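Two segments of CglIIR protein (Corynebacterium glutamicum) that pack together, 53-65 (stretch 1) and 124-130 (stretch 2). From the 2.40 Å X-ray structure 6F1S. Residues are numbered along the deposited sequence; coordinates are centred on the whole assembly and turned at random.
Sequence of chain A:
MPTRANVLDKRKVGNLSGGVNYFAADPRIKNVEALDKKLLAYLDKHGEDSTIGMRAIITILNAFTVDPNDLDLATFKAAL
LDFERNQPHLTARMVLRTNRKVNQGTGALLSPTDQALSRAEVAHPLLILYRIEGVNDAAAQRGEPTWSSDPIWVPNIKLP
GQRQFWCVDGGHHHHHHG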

# COMPACT_ATOMS: atom_id res chain seq x y z
N GLY A 53 -13.60 -1.95 -5.36
CA GLY A 53 -14.39 -0.74 -5.22
C GLY A 53 -13.77 0.30 -4.30
O GLY A 53 -13.09 -0.05 -3.33
N MSE A 54 -14.02 1.57 -4.59
CA MSE A 54 -13.43 2.69 -3.87
C MSE A 54 -13.61 2.64 -2.36
O MSE A 54 -12.67 2.84 -1.61
CB MSE A 54 -14.01 4.01 -4.39
CG MSE A 54 -13.65 4.31 -5.82
SE MSE A 54 -11.72 4.30 -6.09
CE MSE A 54 -11.68 4.86 -7.95
N ARG A 55 -14.84 2.37 -1.93
CA ARG A 55 -15.14 2.31 -0.51
C ARG A 55 -14.33 1.23 0.21
O ARG A 55 -13.97 1.37 1.38
CB ARG A 55 -16.64 2.08 -0.30
CG ARG A 55 -17.03 1.99 1.15
CD ARG A 55 -18.50 1.68 1.31
NE ARG A 55 -18.84 1.45 2.71
CZ ARG A 55 -20.06 1.15 3.14
NH1 ARG A 55 -21.06 1.03 2.28
NH2 ARG A 55 -20.28 0.96 4.44
N ALA A 56 -14.04 0.14 -0.50
CA ALA A 56 -13.31 -0.97 0.10
C ALA A 56 -11.84 -0.62 0.25
O ALA A 56 -11.20 -0.97 1.25
CB ALA A 56 -13.48 -2.24 -0.72
N ILE A 57 -11.31 0.07 -0.75
CA ILE A 57 -9.97 0.65 -0.69
C ILE A 57 -9.83 1.58 0.51
O ILE A 57 -8.87 1.46 1.29
CB ILE A 57 -9.64 1.44 -1.97
CG1 ILE A 57 -9.22 0.49 -3.09
CG2 ILE A 57 -8.52 2.42 -1.72
CD1 ILE A 57 -7.83 -0.07 -2.91
N ILE A 58 -10.77 2.51 0.65
CA ILE A 58 -10.74 3.49 1.74
C ILE A 58 -10.65 2.79 3.09
O ILE A 58 -9.84 3.15 3.94
CB ILE A 58 -11.99 4.38 1.75
CG1 ILE A 58 -12.14 5.13 0.43
CG2 ILE A 58 -11.93 5.36 2.91
CD1 ILE A 58 -11.00 6.03 0.11
N THR A 59 -11.50 1.78 3.26
CA THR A 59 -11.59 1.02 4.50
C THR A 59 -10.25 0.40 4.86
O THR A 59 -9.86 0.38 6.02
CB THR A 59 -12.66 -0.08 4.38
OG1 THR A 59 -13.92 0.52 4.06
CG2 THR A 59 -12.79 -0.86 5.68
N ILE A 60 -9.56 -0.12 3.85
CA ILE A 60 -8.25 -0.72 4.02
C ILE A 60 -7.21 0.34 4.39
O ILE A 60 -6.41 0.15 5.30
CB ILE A 60 -7.81 -1.47 2.75
CG1 ILE A 60 -8.64 -2.74 2.58
CG2 ILE A 60 -6.32 -1.78 2.78
CD1 ILE A 60 -8.50 -3.39 1.22
N LEU A 61 -7.27 1.47 3.69
CA LEU A 61 -6.36 2.58 3.96
C LEU A 61 -6.54 3.13 5.38
O LEU A 61 -5.56 3.51 6.03
CB LEU A 61 -6.56 3.69 2.93
CG LEU A 61 -6.10 3.37 1.50
CD1 LEU A 61 -6.45 4.50 0.53
CD2 LEU A 61 -4.61 3.07 1.45
N ASN A 62 -7.78 3.14 5.87
CA ASN A 62 -8.06 3.62 7.23
C ASN A 62 -7.42 2.77 8.31
O ASN A 62 -7.30 3.20 9.45
CB ASN A 62 -9.57 3.67 7.48
CG ASN A 62 -10.23 4.84 6.80
OD1 ASN A 62 -9.65 5.92 6.67
ND2 ASN A 62 -11.46 4.64 6.34
N ALA A 63 -7.01 1.56 7.95
CA ALA A 63 -6.34 0.69 8.91
C ALA A 63 -4.92 1.18 9.15
O ALA A 63 -4.24 0.71 10.07
CB ALA A 63 -6.34 -0.74 8.42
N PHE A 64 -4.48 2.12 8.33
CA PHE A 64 -3.13 2.67 8.43
C PHE A 64 -3.10 4.01 9.14
O PHE A 64 -4.00 4.84 8.99
CB PHE A 64 -2.50 2.84 7.04
CG PHE A 64 -2.09 1.54 6.38
CD1 PHE A 64 -0.79 1.07 6.49
CD2 PHE A 64 -3.00 0.81 5.63
CE1 PHE A 64 -0.41 -0.11 5.86
CE2 PHE A 64 -2.63 -0.37 5.01
CZ PHE A 64 -1.33 -0.84 5.13
N THR A 65 -2.05 4.21 9.93
CA THR A 65 -1.72 5.51 10.48
C THR A 65 -0.35 5.92 9.95
O THR A 65 0.64 5.25 10.23
CB THR A 65 -1.70 5.50 12.02
OG1 THR A 65 -2.99 5.16 12.52
CG2 THR A 65 -1.28 6.87 12.56
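Stretch 2 (124-130) HPLLILY

A helix laid on a β-strand is a recurrent way to close a hydrophobic core, and it depends on two periodicities being brought into register: a strand sends alternate side chains to one side, while a helix returns to the same side every three or four residues. Stretch 2 of CglIIR illustrates the principle in seven residues. Its backbone is extended throughout, and from Leu 126 to Tyr 130 it is a β-strand with phi between -107° and -119° and psi between 119° and 128°. It runs in broadly the same sense as the helix that begins at Met 54, with an angle of 40° between the two N-to-C directions and a closest approach of 11.1 Å between the axes. The register follows: the CA of Pro 125 lies 9.3 Å from the CA of Met 54, and the CA of Leu 127 lies 8.2 Å from the CA of Ile 57.

Backbone hydrogen bonds within the stretches are confined to stretch 1. In the helix they include Ile 58 N to Met 54 O at 3.0 Å and Leu 61 N to Ile 57 O at 2.9 Å; a type I turn from Leu 61 to Phe 64 then carries the chain into a short strand. No hydrogen bond crosses between the stretches, so the contact rests on the fit of apolar side chains.

That fit is built from the odd-numbered residues of stretch 2. Pro 125, Leu 127 and Leu 129 direct their CA-to-CB bonds toward stretch 1, whereas that of Leu 126 points away. At the start of the helix, selenomethionine Met 54 has its CB sideways, but its end comes nearer, placing CE 3.8 Å from Pro 125 CG. Leu 127 is the hub, with 71 Å² covered by the helical stretch. With chi1 t and chi2 p, it brings CD2 to 3.7 Å from Ile 57 CD1 and 4.5 Å from Ile 60 CG2, while its CD1 lies 4.0 Å from Leu 61 CD2. Leu 129, in the m, t rotamer, continues the row: its CD1 is 4.2 Å from Ile 60 CG2, which therefore touches both leucines.

The aromatic contact extends the packing beyond the helix. Phe 64, the last residue of the turn, also has its CA-to-CB bond directed toward stretch 2, and its CZ lies 3.8 Å from Leu 129 CD2, which approaches the ring obliquely. In all, 283 Å² is buried between the stretches, counting both sides.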

# COMPACT_ATOMS: atom_id res chain seq x y z
N HIS A 124 -6.46 3.12 -13.77
CA HIS A 124 -6.95 2.85 -12.43
C HIS A 124 -6.08 3.48 -11.35
O HIS A 124 -4.85 3.38 -11.41
CB HIS A 124 -7.03 1.33 -12.18
CG HIS A 124 -8.01 0.62 -13.06
ND1 HIS A 124 -9.37 0.63 -12.83
CD2 HIS A 124 -7.82 -0.14 -14.16
CE1 HIS A 124 -9.98 -0.08 -13.75
NE2 HIS A 124 -9.06 -0.57 -14.58
N PRO A 125 -6.71 4.13 -10.37
CA PRO A 125 -5.98 4.45 -9.14
C PRO A 125 -5.38 3.15 -8.60
O PRO A 125 -6.08 2.14 -8.56
CB PRO A 125 -7.07 4.99 -8.21
CG PRO A 125 -8.13 5.49 -9.13
CD PRO A 125 -8.11 4.58 -10.32
N LEU A 126 -4.10 3.18 -8.24
CA LEU A 126 -3.38 1.95 -7.94
C LEU A 126 -2.91 1.90 -6.48
O LEU A 126 -2.27 2.83 -6.00
CB LEU A 126 -2.19 1.81 -8.89
CG LEU A 126 -1.32 0.57 -8.70
CD1 LEU A 126 -2.12 -0.70 -8.95
CD2 LEU A 126 -0.10 0.61 -9.62
N LEU A 127 -3.23 0.80 -5.80
CA LEU A 127 -2.69 0.53 -4.47
C LEU A 127 -1.88 -0.76 -4.49
O LEU A 127 -2.40 -1.84 -4.80
CB LEU A 127 -3.81 0.43 -3.42
CG LEU A 127 -3.41 0.00 -2.00
CD1 LEU A 127 -2.56 1.06 -1.30
CD2 LEU A 127 -4.63 -0.36 -1.14
N ILE A 128 -0.60 -0.65 -4.17
CA ILE A 128 0.26 -1.82 -4.05
C ILE A 128 0.61 -2.03 -2.59
O ILE A 128 1.13 -1.12 -1.94
CB ILE A 128 1.55 -1.67 -4.89
CG1 ILE A 128 1.20 -1.41 -6.36
CG2 ILE A 128 2.43 -2.89 -4.75
CD1 ILE A 128 2.43 -1.27 -7.28
N LEU A 129 0.32 -3.22 -2.06
CA LEU A 129 0.64 -3.53 -0.67
C LEU A 129 1.72 -4.61 -0.59
O LEU A 129 1.58 -5.69 -1.17
CB LEU A 129 -0.62 -3.95 0.09
CG LEU A 129 -1.61 -2.82 0.40
CD1 LEU A 129 -2.99 -3.35 0.81
CD2 LEU A 129 -1.06 -1.91 1.47
N TYR A 130 2.80 -4.30 0.12
CA TYR A 130 3.90 -5.24 0.32
C TYR A 130 3.89 -5.78 1.75
O TYR A 130 3.95 -5.00 2.70
CB TYR A 130 5.25 -4.58 0.03
CG TYR A 130 5.74 -4.70 -1.39
CD1 TYR A 130 4.85 -4.78 -2.45
CD2 TYR A 130 7.11 -4.74 -1.68
CE1 TYR A 130 5.30 -4.88 -3.76
CE2 TYR A 130 7.56 -4.85 -2.98
CZ TYR A 130 6.65 -4.92 -4.01
OH TYR A 130 7.08 -5.03 -5.32